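Local structure of ditrans,polycis-undecaprenyl-diphosphate synthase ((2E,6E)-farnesyl-diphosphate specific) (Acinetobacter baumannii, 6ACS) at residues Ala14-Gly19 with Asp182-Thr187. The protein probably condenses isopentenyl diphosphate units one after another onto farnesyl diphosphate, making the undecaprenyl diphosphate that serves bacterial cell wall synthesis. Sequence-based numbering, arbitrary orientation.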
ATOM      1  N   ALA B  14      -0.471  -9.130  -9.233  1.00 19.65           N
ATOM      2  CA  ALA B  14      -1.775  -8.492  -9.153  1.00 19.24           C
ATOM      3  C   ALA B  14      -1.896  -7.518 -10.308  1.00 21.42           C
ATOM      4  O   ALA B  14      -0.912  -6.894 -10.692  1.00 21.22           O
ATOM      5  CB  ALA B  14      -1.964  -7.753  -7.827  1.00 18.61           C
ATOM      6  N   ILE B  15      -3.104  -7.374 -10.858  1.00 22.72           N
ATOM      7  CA  ILE B  15      -3.318  -6.484 -12.001  1.00 19.13           C
ATOM      8  C   ILE B  15      -4.551  -5.618 -11.777  1.00 23.52           C
ATOM      9  O   ILE B  15      -5.644  -6.134 -11.506  1.00 23.96           O
ATOM     10  CB  ILE B  15      -3.478  -7.263 -13.320  1.00 22.75           C
ATOM     11  CG1 ILE B  15      -2.316  -8.235 -13.514  1.00 23.05           C
ATOM     12  CG2 ILE B  15      -3.554  -6.276 -14.493  1.00 22.40           C
ATOM     13  CD1 ILE B  15      -2.403  -9.033 -14.831  1.00 25.51           C
ATOM     14  N   ILE B  16      -4.378  -4.307 -11.925  1.00 20.83           N
ATOM     15  CA  ILE B  16      -5.484  -3.361 -12.027  1.00 21.69           C
ATOM     16  C   ILE B  16      -5.732  -3.157 -13.510  1.00 27.87           C
ATOM     17  O   ILE B  16      -4.909  -2.549 -14.206  1.00 24.64           O
ATOM     18  CB  ILE B  16      -5.149  -2.038 -11.340  1.00 24.63           C
ATOM     19  CG1 ILE B  16      -4.898  -2.284  -9.853  1.00 22.81           C
ATOM     20  CG2 ILE B  16      -6.278  -1.024 -11.532  1.00 24.93           C
ATOM     21  CD1 ILE B  16      -4.421  -1.015  -9.153  1.00 26.01           C
ATOM     22  N   MET B  17      -6.845  -3.702 -13.986  1.00 26.16           N
ATOM     23  CA  MET B  17      -7.208  -3.705 -15.398  1.00 30.18           C
ATOM     24  C   MET B  17      -7.985  -2.420 -15.644  1.00 36.61           C
ATOM     25  O   MET B  17      -9.163  -2.319 -15.291  1.00 42.15           O
ATOM     26  CB  MET B  17      -8.039  -4.945 -15.714  1.00 27.93           C
ATOM     27  CG  MET B  17      -7.380  -6.262 -15.297  1.00 30.73           C
ATOM     28  SD  MET B  17      -8.425  -7.725 -15.568  1.00 35.49           S
ATOM     29  CE  MET B  17      -9.715  -7.475 -14.352  1.00 34.13           C
ATOM     30  N   ASP B  18      -7.342  -1.440 -16.271  1.00 29.99           N
ATOM     31  CA  ASP B  18      -7.945  -0.129 -16.467  1.00 29.83           C
ATOM     32  C   ASP B  18      -7.771   0.286 -17.920  1.00 34.87           C
ATOM     33  O   ASP B  18      -6.684   0.155 -18.487  1.00 29.71           O
ATOM     34  CB  ASP B  18      -7.302   0.898 -15.517  1.00 30.84           C
ATOM     35  CG  ASP B  18      -7.965   2.258 -15.576  1.00 43.31           C
ATOM     36  OD1 ASP B  18      -9.107   2.362 -16.086  1.00 46.29           O
ATOM     37  OD2 ASP B  18      -7.325   3.229 -15.107  1.00 45.82           O
ATOM     38  N   GLY B  19      -8.833   0.855 -18.488  1.00 48.46           N
ATOM     39  CA  GLY B  19      -8.868   1.220 -19.890  1.00 66.28           C
ATOM     40  C   GLY B  19      -9.440   2.588 -20.190  1.00 85.50           C
ATOM     41  O   GLY B  19      -9.635   2.926 -21.363  1.00 89.12           O
ATOM     42  N   ASP B 182       4.029  -9.722  -5.059  1.00 19.41           N
ATOM     43  CA  ASP B 182       5.381  -9.333  -5.449  1.00 22.92           C
ATOM     44  C   ASP B 182       5.391  -8.295  -6.544  1.00 20.62           C
ATOM     45  O   ASP B 182       6.331  -7.477  -6.626  1.00 20.38           O
ATOM     46  CB  ASP B 182       6.156 -10.537  -5.988  1.00 29.65           C
ATOM     47  CG  ASP B 182       6.366 -11.590  -4.973  1.00 43.57           C
ATOM     48  OD1 ASP B 182       6.777 -11.263  -3.839  1.00 50.31           O
ATOM     49  OD2 ASP B 182       6.129 -12.753  -5.315  1.00 49.50           O
ATOM     50  N   LEU B 183       4.412  -8.380  -7.441  1.00 20.20           N
ATOM     51  CA  LEU B 183       4.367  -7.471  -8.576  1.00 19.53           C
ATOM     52  C   LEU B 183       2.934  -7.021  -8.777  1.00 20.40           C
ATOM     53  O   LEU B 183       2.046  -7.862  -8.932  1.00 20.64           O
ATOM     54  CB  LEU B 183       4.861  -8.171  -9.844  1.00 17.99           C
ATOM     55  CG  LEU B 183       4.663  -7.394 -11.151  1.00 20.01           C
ATOM     56  CD1 LEU B 183       5.483  -6.086 -11.169  1.00 20.04           C
ATOM     57  CD2 LEU B 183       5.079  -8.289 -12.329  1.00 21.73           C
ATOM     58  N   LEU B 184       2.711  -5.708  -8.815  1.00 19.30           N
ATOM     59  CA  LEU B 184       1.386  -5.172  -9.099  1.00 19.36           C
ATOM     60  C   LEU B 184       1.496  -4.336 -10.364  1.00 23.78           C
ATOM     61  O   LEU B 184       2.268  -3.379 -10.402  1.00 23.57           O
ATOM     62  CB  LEU B 184       0.857  -4.348  -7.922  1.00 21.11           C
ATOM     63  CG  LEU B 184      -0.571  -3.789  -8.035  1.00 24.13           C
ATOM     64  CD1 LEU B 184      -1.119  -3.559  -6.619  1.00 31.09           C
ATOM     65  CD2 LEU B 184      -0.615  -2.511  -8.845  1.00 24.02           C
ATOM     66  N   ILE B 185       0.688  -4.667 -11.369  1.00 19.16           N
ATOM     67  CA  ILE B 185       0.656  -3.971 -12.654  1.00 19.56           C
ATOM     68  C   ILE B 185      -0.593  -3.115 -12.692  1.00 22.16           C
ATOM     69  O   ILE B 185      -1.689  -3.610 -12.414  1.00 22.39           O
ATOM     70  CB  ILE B 185       0.622  -4.980 -13.814  1.00 21.20           C
ATOM     71  CG1 ILE B 185       1.910  -5.771 -13.863  1.00 22.25           C
ATOM     72  CG2 ILE B 185       0.312  -4.299 -15.164  1.00 21.76           C
ATOM     73  CD1 ILE B 185       1.785  -7.035 -14.699  1.00 23.45           C
ATOM     74  N   ARG B 186      -0.450  -1.861 -13.098  1.00 22.51           N
ATOM     75  CA  ARG B 186      -1.625  -1.050 -13.380  1.00 24.53           C
ATOM     76  C   ARG B 186      -1.544  -0.508 -14.796  1.00 25.55           C
ATOM     77  O   ARG B 186      -0.608   0.227 -15.129  1.00 24.67           O
ATOM     78  CB  ARG B 186      -1.779   0.102 -12.409  1.00 22.86           C
ATOM     79  CG  ARG B 186      -2.971   0.888 -12.855  1.00 27.18           C
ATOM     80  CD  ARG B 186      -3.390   1.905 -11.928  1.00 30.56           C
ATOM     81  NE  ARG B 186      -4.564   2.576 -12.480  1.00 30.47           N
ATOM     82  CZ  ARG B 186      -5.437   3.226 -11.734  1.00 29.33           C
ATOM     83  NH1 ARG B 186      -5.249   3.279 -10.430  1.00 33.53           N
ATOM     84  NH2 ARG B 186      -6.476   3.833 -12.291  1.00 30.40           N
ATOM     85  N   THR B 187      -2.552  -0.833 -15.605  1.00 25.50           N
ATOM     86  CA  THR B 187      -2.661  -0.328 -16.962  1.00 25.13           C
ATOM     87  C   THR B 187      -3.484   0.959 -16.960  1.00 23.98           C
ATOM     88  O   THR B 187      -4.027   1.379 -15.936  1.00 26.05           O
ATOM     89  CB  THR B 187      -3.293  -1.395 -17.875  1.00 28.81           C
ATOM     90  OG1 THR B 187      -4.640  -1.662 -17.446  1.00 27.84           O
ATOM     91  CG2 THR B 187      -2.503  -2.692 -17.783  1.00 27.56           C
TER
HETATM   92  O   HOH W   1      -4.590   3.904 -15.048  1.00 35.07           O
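The guanidinium of R186 has I16 CG2 over one face, 4.0 Å above the plane and offset toward the rim, while D18 sits at its edge. There R186 NH2 donates to D18 OD2 at 3.0 Å, a salt bridge with the oxygen close to the guanidinium plane. From the aspartate's side the nitrogen comes from above the carboxylate; the two planes stand 63° apart, and the one direct bond is NH2 to OD2, end-on rather than two-pronged. The extended R186 chain, its CG anti to the backbone N (chi1 177°), runs across I16, with CG 3.9 Å from I16 CB. One water ties the corner together: it accepts from R186 NE and donates to D18 OD2 and to T187 O. NH1 of R186 is taken by S194 OG and R192 O, and F62 adds a cation-pi contact.

Behind this corner, strands 14-17 and 183-186 run parallel, 10° apart, as neighbours in the central sheet. A14 N reaches L183 O, I185 N reaches A14 O, I16 N reaches I185 O, and a longer bond of 3.2 Å from T187 N to I16 O closes the series. A14, I16, L184 and R186 share one face, where I16 CD1 meets L184 CD2 at 4.1 Å; I15 and I185 lie on the other. T187 OG1 also donates to D18 O at 2.9 Å, a side-chain bond linking the two segments next to the backbone one.

D18 is the predicted catalytic and magnesium-binding residue and R186 a predicted substrate ligand, so the contact sets both at the C-terminal ends of adjacent parallel strands. OD2 receives R186 NH2 and the shared water, whereas OD1 accepts from N20 N; both oxygens thus have partners, consistent with a carboxylate whose orientation is restrained at the predicted magnesium site.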